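CRISPR-associated endonuclease Cas12b (Alicyclobacillus acidoterrestris, PDB 5U31) cuts DNA under the direction of a guide RNA as a PAM-dependent, metal-dependent CRISPR endonuclease that defends the bacterium against viruses and other mobile elements. Local coordinates at residues W24-E29 against H422-V427; R78-E83 against F186-L191; E305-L310 against D317-E322; M894-S899 against Q983-R988. The protein carries 3 engineered substitutions. All coordinates share one frame; numbering follows the deposited sequence.

Contact 1: W24-E29 against H422-V427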
# COMPACT_ATOMS: atom_id res chain seq x y z
N TRP A 24 27.70 -19.57 7.36
CA TRP A 24 28.02 -18.48 6.45
C TRP A 24 28.62 -19.01 5.15
O TRP A 24 28.27 -18.55 4.06
CB TRP A 24 28.98 -17.49 7.11
CG TRP A 24 29.41 -16.40 6.19
CD1 TRP A 24 30.67 -16.18 5.71
CD2 TRP A 24 28.58 -15.39 5.60
NE1 TRP A 24 30.68 -15.09 4.88
CE2 TRP A 24 29.41 -14.59 4.79
CE3 TRP A 24 27.22 -15.09 5.68
CZ2 TRP A 24 28.92 -13.51 4.07
CZ3 TRP A 24 26.74 -14.01 4.96
CH2 TRP A 24 27.58 -13.23 4.17
N LYS A 25 29.53 -19.99 5.26
CA LYS A 25 30.09 -20.59 4.06
C LYS A 25 28.99 -21.24 3.22
O LYS A 25 28.97 -21.10 1.99
CB LYS A 25 31.15 -21.62 4.43
CG LYS A 25 31.79 -22.31 3.25
CD LYS A 25 32.63 -21.35 2.43
CE LYS A 25 33.36 -22.08 1.32
NZ LYS A 25 34.14 -21.15 0.47
N LEU A 26 28.06 -21.94 3.88
CA LEU A 26 26.94 -22.53 3.17
C LEU A 26 26.11 -21.47 2.47
O LEU A 26 25.58 -21.71 1.38
CB LEU A 26 26.08 -23.33 4.15
CG LEU A 26 24.94 -24.16 3.57
CD1 LEU A 26 25.49 -25.18 2.58
CD2 LEU A 26 24.17 -24.85 4.69
N HIS A 27 26.00 -20.28 3.07
CA HIS A 27 25.26 -19.20 2.43
C HIS A 27 25.95 -18.72 1.16
O HIS A 27 25.29 -18.51 0.13
CB HIS A 27 25.08 -18.05 3.42
CG HIS A 27 24.50 -16.81 2.81
ND1 HIS A 27 23.15 -16.65 2.61
CD2 HIS A 27 25.09 -15.68 2.34
CE1 HIS A 27 22.92 -15.47 2.05
NE2 HIS A 27 24.09 -14.87 1.88
N LYS A 28 27.27 -18.55 1.20
CA LYS A 28 28.00 -18.14 -0.00
C LYS A 28 27.96 -19.22 -1.08
O LYS A 28 27.96 -18.89 -2.27
CB LYS A 28 29.46 -17.82 0.33
CG LYS A 28 29.66 -16.75 1.38
CD LYS A 28 31.10 -16.27 1.38
CE LYS A 28 32.09 -17.43 1.39
NZ LYS A 28 33.49 -16.96 1.12
N GLU A 29 27.92 -20.49 -0.68
CA GLU A 29 27.90 -21.58 -1.65
C GLU A 29 26.57 -21.63 -2.39
O GLU A 29 26.54 -21.74 -3.62
CB GLU A 29 28.16 -22.91 -0.94
CG GLU A 29 29.58 -23.10 -0.44
CD GLU A 29 30.58 -23.18 -1.56
OE1 GLU A 29 30.23 -23.77 -2.60
OE2 GLU A 29 31.70 -22.66 -1.42
N HIS A 422 20.22 -31.92 9.89
CA HIS A 422 20.70 -33.27 9.59
C HIS A 422 21.93 -33.25 8.70
O HIS A 422 22.70 -34.21 8.70
CB HIS A 422 19.58 -34.09 8.97
CG HIS A 422 18.40 -34.25 9.87
ND1 HIS A 422 18.33 -35.24 10.82
CD2 HIS A 422 17.26 -33.53 9.98
CE1 HIS A 422 17.18 -35.13 11.48
NE2 HIS A 422 16.52 -34.10 10.98
N LYS A 423 22.13 -32.19 7.93
CA LYS A 423 23.36 -31.97 7.19
C LYS A 423 23.68 -30.49 7.26
O LYS A 423 22.78 -29.65 7.21
CB LYS A 423 23.25 -32.42 5.73
CG LYS A 423 23.29 -33.92 5.52
CD LYS A 423 23.51 -34.26 4.06
CE LYS A 423 22.40 -33.70 3.18
NZ LYS A 423 22.53 -34.16 1.78
N LEU A 424 24.96 -30.17 7.38
CA LEU A 424 25.38 -28.79 7.52
C LEU A 424 26.83 -28.68 7.09
O LEU A 424 27.44 -29.66 6.63
CB LEU A 424 25.17 -28.30 8.95
CG LEU A 424 24.88 -26.81 9.17
CD1 LEU A 424 23.56 -26.43 8.53
CD2 LEU A 424 24.88 -26.51 10.65
N LEU A 425 27.39 -27.49 7.24
CA LEU A 425 28.79 -27.24 6.96
C LEU A 425 29.49 -26.83 8.25
O LEU A 425 28.94 -26.08 9.06
CB LEU A 425 28.97 -26.15 5.91
CG LEU A 425 28.57 -26.56 4.50
CD1 LEU A 425 29.05 -25.51 3.52
CD2 LEU A 425 29.15 -27.92 4.17
N LYS A 426 30.70 -27.34 8.43
CA LYS A 426 31.53 -27.01 9.57
C LYS A 426 32.88 -26.53 9.06
O LYS A 426 33.41 -27.09 8.10
CB LYS A 426 31.69 -28.22 10.49
CG LYS A 426 32.18 -27.89 11.87
CD LYS A 426 31.30 -28.55 12.92
CE LYS A 426 31.75 -29.97 13.24
NZ LYS A 426 30.84 -30.58 14.25
N VAL A 427 33.42 -25.49 9.68
CA VAL A 427 34.66 -24.87 9.22
C VAL A 427 35.65 -24.86 10.38
O VAL A 427 35.36 -24.30 11.44
CB VAL A 427 34.43 -23.45 8.69
CG1 VAL A 427 35.75 -22.81 8.30
CG2 VAL A 427 33.49 -23.48 7.49
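L26 and L425 mark the closest backbone approach between helix segment 24-29 and strand segment 424-427, their CA atoms lying 6.3 Å apart. The two axes pass within 8.2 Å of each other, with their N-to-C directions 120° apart. The side chains of L26 and L425 cross at about a right angle, methyl CD1 of L26 lying 3.7 Å from CD1 of L425. That same L425 methyl also packs on CA and CB of L26, against the helix backbone itself. L26 divides its two branches: CD1 goes to L425, while CD2 meets CD1 of L424 at 4.2 Å. At the other end of the strand segment, CB of K25 lies 4.3 Å from CG2 of V427. The aliphatic part of the lysine is thus used against the strand, while its NZ forms a salt bridge with E29 OE2 one helical turn on, 3.4 Å away. W217 of helix 216-257 also packs on L26, and I19 and L23, earlier on the same helix as L26, also touch L424. The strand pairs with 431-435 in a two-stranded antiparallel hairpin, so the arrangement is a helix packed on a beta hairpin, joining the REC1 helix 17-45 to the WED-II domain.

Contact 2: R78-E83 against F186-L191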
# COMPACT_ATOMS: atom_id res chain seq x y z
N ARG A 78 30.95 -25.50 -27.14
CA ARG A 78 32.08 -26.11 -27.84
C ARG A 78 33.10 -26.66 -26.86
O ARG A 78 33.63 -27.76 -27.06
CB ARG A 78 32.74 -25.09 -28.77
CG ARG A 78 31.87 -24.57 -29.90
CD ARG A 78 31.35 -25.68 -30.77
NE ARG A 78 30.61 -25.14 -31.91
CZ ARG A 78 29.96 -25.89 -32.80
NH1 ARG A 78 29.32 -25.32 -33.81
NH2 ARG A 78 29.94 -27.20 -32.66
N ALA A 79 33.38 -25.91 -25.80
CA ALA A 79 34.32 -26.37 -24.79
C ALA A 79 33.78 -27.57 -24.03
O ALA A 79 34.56 -28.43 -23.60
CB ALA A 79 34.64 -25.23 -23.82
N ARG A 80 32.46 -27.66 -23.87
CA ARG A 80 31.86 -28.82 -23.23
C ARG A 80 31.97 -30.06 -24.11
O ARG A 80 32.26 -31.16 -23.61
CB ARG A 80 30.40 -28.53 -22.87
CG ARG A 80 29.63 -29.71 -22.32
CD ARG A 80 30.37 -30.38 -21.18
NE ARG A 80 30.46 -29.53 -20.00
CZ ARG A 80 30.88 -29.96 -18.82
NH1 ARG A 80 31.23 -31.23 -18.66
NH2 ARG A 80 30.93 -29.13 -17.79
N GLN A 81 31.74 -29.91 -25.42
CA GLN A 81 31.94 -31.03 -26.33
C GLN A 81 33.35 -31.58 -26.20
O GLN A 81 33.56 -32.80 -26.21
CB GLN A 81 31.65 -30.61 -27.76
CG GLN A 81 30.20 -30.23 -28.03
CD GLN A 81 29.97 -29.75 -29.45
OE1 GLN A 81 30.79 -29.04 -30.03
NE2 GLN A 81 28.84 -30.15 -30.03
N VAL A 82 34.34 -30.69 -26.07
CA VAL A 82 35.73 -31.12 -25.90
C VAL A 82 35.91 -31.83 -24.57
O VAL A 82 36.60 -32.85 -24.48
CB VAL A 82 36.66 -29.90 -26.04
CG1 VAL A 82 38.09 -30.26 -25.65
CG2 VAL A 82 36.62 -29.36 -27.45
N GLU A 83 35.28 -31.31 -23.51
CA GLU A 83 35.41 -31.91 -22.19
C GLU A 83 34.76 -33.29 -22.15
O GLU A 83 35.29 -34.21 -21.53
CB GLU A 83 34.80 -30.99 -21.14
CG GLU A 83 35.52 -31.01 -19.81
CD GLU A 83 34.86 -30.10 -18.79
OE1 GLU A 83 34.34 -30.62 -17.77
OE2 GLU A 83 34.84 -28.87 -19.01
N PHE A 186 25.08 -34.45 -29.70
CA PHE A 186 26.02 -33.36 -29.89
C PHE A 186 27.11 -33.33 -28.82
O PHE A 186 27.78 -32.30 -28.66
CB PHE A 186 25.27 -32.03 -29.92
CG PHE A 186 24.49 -31.81 -31.18
CD1 PHE A 186 24.96 -32.26 -32.40
CD2 PHE A 186 23.28 -31.12 -31.14
CE1 PHE A 186 24.24 -32.04 -33.57
CE2 PHE A 186 22.56 -30.90 -32.30
CZ PHE A 186 23.04 -31.36 -33.52
N GLY A 187 27.28 -34.42 -28.08
CA GLY A 187 28.30 -34.46 -27.05
C GLY A 187 28.05 -33.59 -25.85
O GLY A 187 28.98 -33.34 -25.08
N LEU A 188 26.83 -33.11 -25.66
CA LEU A 188 26.45 -32.29 -24.51
C LEU A 188 25.68 -33.09 -23.47
O LEU A 188 24.81 -32.54 -22.79
CB LEU A 188 25.63 -31.09 -24.97
CG LEU A 188 26.29 -30.22 -26.04
CD1 LEU A 188 25.25 -29.33 -26.71
CD2 LEU A 188 27.41 -29.39 -25.43
N LYS A 189 25.98 -34.39 -23.33
CA LYS A 189 25.22 -35.22 -22.40
C LYS A 189 25.30 -34.70 -20.98
O LYS A 189 24.25 -34.63 -20.31
CB LYS A 189 25.69 -36.68 -22.49
CG LYS A 189 24.93 -37.61 -21.57
CD LYS A 189 23.45 -37.64 -21.92
CE LYS A 189 22.73 -38.73 -21.14
NZ LYS A 189 22.90 -38.53 -19.69
N PRO A 190 26.46 -34.33 -20.46
CA PRO A 190 26.45 -33.33 -19.38
C PRO A 190 26.52 -31.95 -20.01
O PRO A 190 27.53 -31.60 -20.62
CB PRO A 190 27.71 -33.67 -18.56
CG PRO A 190 28.27 -34.94 -19.18
CD PRO A 190 27.78 -34.96 -20.59
N LEU A 191 25.44 -31.18 -19.91
CA LEU A 191 25.49 -29.80 -20.37
C LEU A 191 26.20 -28.93 -19.34
O LEU A 191 27.17 -28.23 -19.66
CB LEU A 191 24.08 -29.27 -20.62
CG LEU A 191 23.81 -28.20 -21.69
CD1 LEU A 191 22.74 -27.24 -21.21
CD2 LEU A 191 25.06 -27.44 -22.12
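A Schellman motif ends helix 176-185 at G187, and the chain that leaves it, F186 to L191, packs against the last turns of helix 66-83. G187 has positive phi (69°) and is the C-prime residue, its N bonded to A184 O and that of L188 to L183 O. The CA of G187 lies 5.1 Å from the CA of Q81. The side chain of Q81 is extended beyond CG, and its NE2 donates to F186 O over 2.8 Å with an N-H...O angle of 151°. The oxygen lies a little out of the amide plane, and A90 O is a second acceptor for NE2. Q81 OE1 takes a weak bond from R78 NH2. Within the REC1 domain this joins two helix ends far apart in sequence, and L188 packs on the side of helix 66-83: its methyl CD2 sits 3.8 Å from R80 CG and 3.9 Å from Q81 CG. R80 bends at chi2 (51°), and its CD comes 3.1 Å from P190 O. The guanidinium is held by charge alone to E83, whose OE1 lies well out of its plane, 3.3 Å from NH1. E83 OE1 also forms a salt bridge with R193, while N84 ND2 donates to the carbonyls of G187 and P190.

Contact 3: E305-L310 against D317-E322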
# COMPACT_ATOMS: atom_id res chain seq x y z
N GLU A 305 -15.99 28.73 -14.77
CA GLU A 305 -17.35 29.25 -14.69
C GLU A 305 -17.35 30.71 -14.25
O GLU A 305 -18.09 31.54 -14.79
CB GLU A 305 -18.19 28.41 -13.73
CG GLU A 305 -18.46 27.00 -14.22
CD GLU A 305 -19.30 26.20 -13.25
OE1 GLU A 305 -19.60 26.73 -12.16
OE2 GLU A 305 -19.65 25.05 -13.57
N LYS A 306 -16.51 31.04 -13.27
CA LYS A 306 -16.39 32.42 -12.83
C LYS A 306 -15.80 33.31 -13.93
O LYS A 306 -16.15 34.49 -14.02
CB LYS A 306 -15.56 32.49 -11.56
CG LYS A 306 -16.37 32.34 -10.28
CD LYS A 306 -15.73 31.33 -9.34
CE LYS A 306 -16.22 31.51 -7.90
NZ LYS A 306 -17.70 31.49 -7.78
N TRP A 307 -14.92 32.76 -14.76
CA TRP A 307 -14.40 33.53 -15.89
C TRP A 307 -15.45 33.74 -16.97
O TRP A 307 -15.39 34.73 -17.71
CB TRP A 307 -13.18 32.84 -16.49
CG TRP A 307 -11.91 33.10 -15.76
CD1 TRP A 307 -11.73 33.92 -14.69
CD2 TRP A 307 -10.63 32.54 -16.06
NE1 TRP A 307 -10.41 33.91 -14.30
CE2 TRP A 307 -9.71 33.07 -15.13
CE3 TRP A 307 -10.16 31.65 -17.03
CZ2 TRP A 307 -8.36 32.72 -15.14
CZ3 TRP A 307 -8.83 31.31 -17.04
CH2 TRP A 307 -7.94 31.85 -16.10
N GLY A 308 -16.42 32.82 -17.08
CA GLY A 308 -17.43 32.94 -18.11
C GLY A 308 -18.30 34.17 -17.97
O GLY A 308 -18.76 34.73 -18.96
N LYS A 309 -18.54 34.60 -16.73
CA LYS A 309 -19.29 35.81 -16.41
C LYS A 309 -18.46 37.08 -16.54
O LYS A 309 -18.79 38.09 -15.91
CB LYS A 309 -19.86 35.71 -14.99
CG LYS A 309 -20.59 34.40 -14.71
CD LYS A 309 -20.87 34.23 -13.23
CE LYS A 309 -19.60 34.39 -12.41
NZ LYS A 309 -19.82 34.11 -10.95
N LEU A 310 -17.39 37.06 -17.33
CA LEU A 310 -16.51 38.23 -17.50
C LEU A 310 -16.42 38.64 -18.96
O LEU A 310 -16.96 37.98 -19.86
CB LEU A 310 -15.11 37.93 -16.96
CG LEU A 310 -14.82 38.29 -15.50
CD1 LEU A 310 -13.47 38.97 -15.41
CD2 LEU A 310 -15.91 39.19 -14.93
N ASP A 317 -6.77 42.11 -13.37
CA ASP A 317 -7.00 41.94 -11.94
C ASP A 317 -8.36 41.33 -11.63
O ASP A 317 -8.51 40.63 -10.63
CB ASP A 317 -6.86 43.27 -11.21
CG ASP A 317 -5.41 43.69 -11.04
OD1 ASP A 317 -4.54 43.09 -11.70
OD2 ASP A 317 -5.15 44.61 -10.24
N LEU A 318 -9.36 41.57 -12.48
CA LEU A 318 -10.66 40.95 -12.25
C LEU A 318 -10.68 39.49 -12.70
O LEU A 318 -11.45 38.69 -12.16
CB LEU A 318 -11.76 41.74 -12.94
CG LEU A 318 -12.03 43.10 -12.29
CD1 LEU A 318 -13.23 43.79 -12.93
CD2 LEU A 318 -12.24 42.94 -10.78
N TYR A 319 -9.84 39.13 -13.67
CA TYR A 319 -9.58 37.71 -13.94
C TYR A 319 -8.75 37.10 -12.82
O TYR A 319 -9.06 36.00 -12.34
CB TYR A 319 -8.86 37.55 -15.28
CG TYR A 319 -9.77 37.45 -16.49
CD1 TYR A 319 -10.94 36.70 -16.46
CD2 TYR A 319 -9.45 38.11 -17.67
CE1 TYR A 319 -11.76 36.61 -17.57
CE2 TYR A 319 -10.26 38.02 -18.79
CZ TYR A 319 -11.42 37.27 -18.73
OH TYR A 319 -12.24 37.19 -19.84
N ASP A 320 -7.70 37.79 -12.38
CA ASP A 320 -6.80 37.24 -11.38
C ASP A 320 -7.48 37.11 -10.03
O ASP A 320 -7.41 36.06 -9.38
CB ASP A 320 -5.54 38.10 -11.28
CG ASP A 320 -4.42 37.43 -10.49
OD1 ASP A 320 -4.67 36.97 -9.36
OD2 ASP A 320 -3.29 37.35 -11.02
N ALA A 321 -8.15 38.18 -9.57
CA ALA A 321 -8.85 38.12 -8.29
C ALA A 321 -9.99 37.12 -8.31
O ALA A 321 -10.48 36.71 -7.25
CB ALA A 321 -9.38 39.50 -7.90
N GLU A 322 -10.44 36.71 -9.50
CA GLU A 322 -11.37 35.60 -9.62
C GLU A 322 -10.67 34.25 -9.47
O GLU A 322 -11.34 33.25 -9.20
CB GLU A 322 -12.10 35.68 -10.95
CG GLU A 322 -13.49 35.07 -10.94
CD GLU A 322 -14.52 35.94 -10.22
OE1 GLU A 322 -14.13 36.94 -9.59
OE2 GLU A 322 -15.72 35.61 -10.30
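The indole N-H of W307 is satisfied across the contact by a backbone acceptor: NE1 donates to Y319 O over 3.2 Å, with an N-H...O angle of 163°. The oxygen lies in the indole plane, whereas the donor is tilted 28° from the carbonyl plane. Y319 O also accepts a weak backbone bond from E322 N, so the indole shares it with the helix. On the ring face, Y319 turns its CD1 edge toward the five-membered ring of W307 in a T-shaped (edge-to-face) pair, with CD1 of W307 3.4 Å from CD1 of Y319. Its hydroxyl is bonded to R353 NH2. The two segments belong to consecutive helices of the REC1 domain, 300-308 and 316-329, joined by a short loop. Just past the first helix, L310 sets its CD1 over the tyrosine face, 4.0 Å from the ring centroid, in a CH-pi contact. E322 has CG anti to the backbone N (chi1 -151°), which brings CG within 3.4 Å of K306 CB. The carboxylate of E322 lies beside the aliphatic part of K306, and K309 NZ stays 4.4 Å from E322 OE2, beyond salt-bridge range. F340 and L343 pack further on W307.

Contact 4: M894-S899 against Q983-R988. With nucleotides of chain E; nucleotides of chain B.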
# COMPACT_ATOMS: atom_id res chain seq x y z
N MSE A 894 -17.43 -3.20 0.49
CA MSE A 894 -18.70 -2.65 0.02
C MSE A 894 -18.47 -1.33 -0.71
O MSE A 894 -17.61 -0.54 -0.33
CB MSE A 894 -19.67 -2.43 1.18
CG MSE A 894 -20.94 -3.25 1.09
SE MSE A 894 -21.99 -2.84 -0.49
CE MSE A 894 -22.81 -4.59 -0.75
N TYR A 895 -19.27 -1.11 -1.76
CA TYR A 895 -19.21 0.12 -2.52
C TYR A 895 -19.40 1.32 -1.60
O TYR A 895 -20.45 1.47 -0.97
CB TYR A 895 -20.27 0.10 -3.61
CG TYR A 895 -20.15 1.22 -4.60
CD1 TYR A 895 -19.17 1.19 -5.58
CD2 TYR A 895 -20.99 2.31 -4.54
CE1 TYR A 895 -19.04 2.22 -6.49
CE2 TYR A 895 -20.87 3.34 -5.44
CZ TYR A 895 -19.90 3.29 -6.41
OH TYR A 895 -19.77 4.32 -7.32
N ALA A 896 -18.39 2.19 -1.53
CA ALA A 896 -18.29 3.16 -0.45
C ALA A 896 -18.62 4.58 -0.87
O ALA A 896 -18.50 5.50 -0.05
CB ALA A 896 -16.89 3.12 0.16
N ALA A 897 -19.03 4.80 -2.12
CA ALA A 897 -19.27 6.16 -2.58
C ALA A 897 -20.45 6.77 -1.83
O ALA A 897 -21.54 6.18 -1.77
CB ALA A 897 -19.53 6.17 -4.09
N PHE A 898 -20.23 7.94 -1.23
CA PHE A 898 -21.19 8.64 -0.39
C PHE A 898 -21.57 7.87 0.87
O PHE A 898 -22.63 8.11 1.43
CB PHE A 898 -22.46 8.98 -1.18
CG PHE A 898 -22.20 9.84 -2.38
CD1 PHE A 898 -22.04 11.21 -2.24
CD2 PHE A 898 -22.12 9.28 -3.64
CE1 PHE A 898 -21.79 12.00 -3.33
CE2 PHE A 898 -21.87 10.07 -4.74
CZ PHE A 898 -21.71 11.43 -4.58
N SER A 899 -20.70 6.96 1.34
CA SER A 899 -20.98 6.24 2.58
C SER A 899 -20.94 7.16 3.79
O SER A 899 -21.59 6.87 4.80
CB SER A 899 -19.97 5.12 2.79
OG SER A 899 -20.18 4.08 1.86
N GLN A 983 -22.28 1.85 9.40
CA GLN A 983 -23.65 1.35 9.29
C GLN A 983 -24.19 1.51 7.88
O GLN A 983 -25.09 0.77 7.47
CB GLN A 983 -24.54 2.06 10.30
CG GLN A 983 -24.14 1.82 11.75
CD GLN A 983 -25.11 2.43 12.73
OE1 GLN A 983 -26.04 3.13 12.33
NE2 GLN A 983 -24.90 2.18 14.01
N ASN A 984 -23.66 2.47 7.12
CA ASN A 984 -24.07 2.60 5.73
C ASN A 984 -23.61 1.40 4.91
O ASN A 984 -24.37 0.86 4.10
CB ASN A 984 -23.53 3.90 5.14
CG ASN A 984 -24.63 4.86 4.74
OD1 ASN A 984 -25.66 4.45 4.20
ND2 ASN A 984 -24.43 6.14 5.01
N LEU A 985 -22.36 0.97 5.12
CA LEU A 985 -21.89 -0.25 4.47
C LEU A 985 -22.79 -1.43 4.81
O LEU A 985 -23.15 -2.23 3.94
CB LEU A 985 -20.45 -0.54 4.87
CG LEU A 985 -19.44 0.57 4.55
CD1 LEU A 985 -18.04 0.11 4.87
CD2 LEU A 985 -19.54 0.98 3.10
N GLN A 986 -23.18 -1.55 6.08
CA GLN A 986 -24.09 -2.61 6.47
C GLN A 986 -25.43 -2.48 5.75
O GLN A 986 -25.97 -3.46 5.23
CB GLN A 986 -24.29 -2.58 7.98
CG GLN A 986 -24.79 -3.89 8.53
CD GLN A 986 -23.66 -4.80 8.93
OE1 GLN A 986 -23.81 -6.02 8.93
NE2 GLN A 986 -22.53 -4.22 9.29
N GLN A 987 -25.97 -1.26 5.71
CA GLN A 987 -27.26 -1.04 5.05
C GLN A 987 -27.19 -1.36 3.56
O GLN A 987 -28.17 -1.84 2.99
CB GLN A 987 -27.71 0.40 5.27
CG GLN A 987 -29.10 0.72 4.74
CD GLN A 987 -29.09 1.17 3.29
OE1 GLN A 987 -28.10 1.70 2.80
NE2 GLN A 987 -30.20 0.94 2.60
N ARG A 988 -26.04 -1.12 2.93
CA ARG A 988 -25.88 -1.44 1.52
C ARG A 988 -25.73 -2.93 1.27
O ARG A 988 -26.04 -3.41 0.17
CB ARG A 988 -24.68 -0.69 0.95
CG ARG A 988 -24.85 0.81 1.02
CD ARG A 988 -23.68 1.54 0.41
NE ARG A 988 -23.97 2.97 0.36
CZ ARG A 988 -23.23 3.86 -0.27
NH1 ARG A 988 -22.14 3.47 -0.92
NH2 ARG A 988 -23.57 5.14 -0.26
P DT E 3 -16.72 13.39 -4.90
OP1 DT E 3 -15.40 13.55 -4.26
OP2 DT E 3 -16.92 13.71 -6.33
O5' DT E 3 -17.21 11.89 -4.67
C5' DT E 3 -18.34 11.64 -3.87
C4' DT E 3 -18.19 10.32 -3.16
O4' DT E 3 -17.67 9.33 -4.10
C3' DT E 3 -17.23 10.34 -1.98
O3' DT E 3 -17.76 9.57 -0.91
C2' DT E 3 -15.95 9.73 -2.56
C1' DT E 3 -16.51 8.74 -3.57
N1 DT E 3 -15.58 8.43 -4.72
C2 DT E 3 -15.36 7.12 -5.10
O2 DT E 3 -15.88 6.16 -4.54
N3 DT E 3 -14.51 6.96 -6.17
C4 DT E 3 -13.87 7.95 -6.88
O4 DT E 3 -13.13 7.70 -7.83
C5 DT E 3 -14.14 9.30 -6.43
C7 DT E 3 -13.51 10.47 -7.13
C6 DT E 3 -14.97 9.47 -5.39
P DG E 4 -17.62 10.08 0.61
OP1 DG E 4 -18.79 9.63 1.37
OP2 DG E 4 -17.25 11.51 0.60
O5' DG E 4 -16.37 9.26 1.15
C5' DG E 4 -16.46 7.85 1.28
C4' DG E 4 -15.07 7.26 1.40
O4' DG E 4 -14.46 7.23 0.10
C3' DG E 4 -14.13 8.07 2.27
O3' DG E 4 -14.25 7.64 3.62
C2' DG E 4 -12.76 7.71 1.69
C1' DG E 4 -13.07 7.46 0.22
N9 DG E 4 -12.71 8.57 -0.66
C8 DG E 4 -12.67 9.91 -0.34
N7 DG E 4 -12.30 10.67 -1.34
C5 DG E 4 -12.08 9.78 -2.38
C6 DG E 4 -11.67 10.01 -3.72
O6 DG E 4 -11.40 11.09 -4.26
N1 DG E 4 -11.57 8.83 -4.44
C2 DG E 4 -11.84 7.57 -3.94
N2 DG E 4 -11.69 6.54 -4.79
N3 DG E 4 -12.23 7.34 -2.70
C4 DG E 4 -12.33 8.48 -1.98
P A B 6 -29.15 5.76 15.92
OP1 A B 6 -29.33 6.33 14.57
OP2 A B 6 -30.32 5.20 16.65
O5' A B 6 -28.02 4.63 15.81
C5' A B 6 -28.36 3.28 15.53
C4' A B 6 -28.01 2.39 16.70
O4' A B 6 -26.58 2.49 16.90
C3' A B 6 -28.69 2.79 18.01
O3' A B 6 -29.46 1.74 18.64
C2' A B 6 -27.55 3.34 18.88
O2' A B 6 -27.63 3.02 20.25
C1' A B 6 -26.29 2.77 18.25
N9 A B 6 -25.21 3.76 18.30
C8 A B 6 -25.24 5.00 17.71
N7 A B 6 -24.17 5.73 17.94
C5 A B 6 -23.39 4.92 18.75
C6 A B 6 -22.13 5.12 19.34
N6 A B 6 -21.42 6.23 19.19
N1 A B 6 -21.63 4.12 20.09
C2 A B 6 -22.35 3.00 20.24
N3 A B 6 -23.55 2.69 19.74
C4 A B 6 -24.02 3.70 18.99
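The guanidinium of R988 carries S899 OG over one face, 3.5 Å above the plane, and the carbonyls of Y895 and A897 at its edge. NH1 and NH2 grip A897 O end-on, in the guanidinium plane, with NH2 at 2.7 Å from the oxygen. NH1 is shared with Y895 O, 2.6 Å away, so three N-H...O bonds fix the rotation of the group. An extended chain from CG to NE carries it there, and F993 adds a cation-pi contact. The F898 ring has C5' of DT3 of chain E 3.4 Å above one face. In this RuvC nuclease domain, of RNase H type, strand 890-895 edges the central sheet and helix 977-990 packs against it. The R988 bonds tie the type II turn A896-S899, which follows the strand, to this helix. N984 ND2 donates to S899 O over 2.9 Å, and L985 CD2 fits against M894 CB and S899 OG. Selenomethionine M894 lays SE 3.7 Å from R988 CB. Within segment 898-901, which binds non-target single-stranded DNA, F898 N donates to DT3 O3' of chain E. A896 lies next to A849, an engineered replacement at a position assigned to the RuvC active site, while Q983 NE2 reaches the guide RNA through a weak bond to an adenosine O4' of chain B.

In the fold
Along the chain, contact 1 closes a loop of almost 400 residues that holds contacts 2 and 3, which follow one another in series; contact 4 comes after it has closed. Contacts 1 and 2 lie on the same side of the molecule, centres 31 Å apart, whereas contact 3 is about 75 Å from contact 1 and 81 Å from contact 2, across the chain's centre. REC1 contributes to contacts 1, 2 and 3, so it reaches to both sides of the chain's centre, and its helix 17-45 meets the WED-II strand 424-428 at contact 1. Contact 4 joins RuvC-II to RuvC-III, 39 Å from contact 3 between centres. No two contacts touch; together they sample both lobes, between which the guide RNA runs.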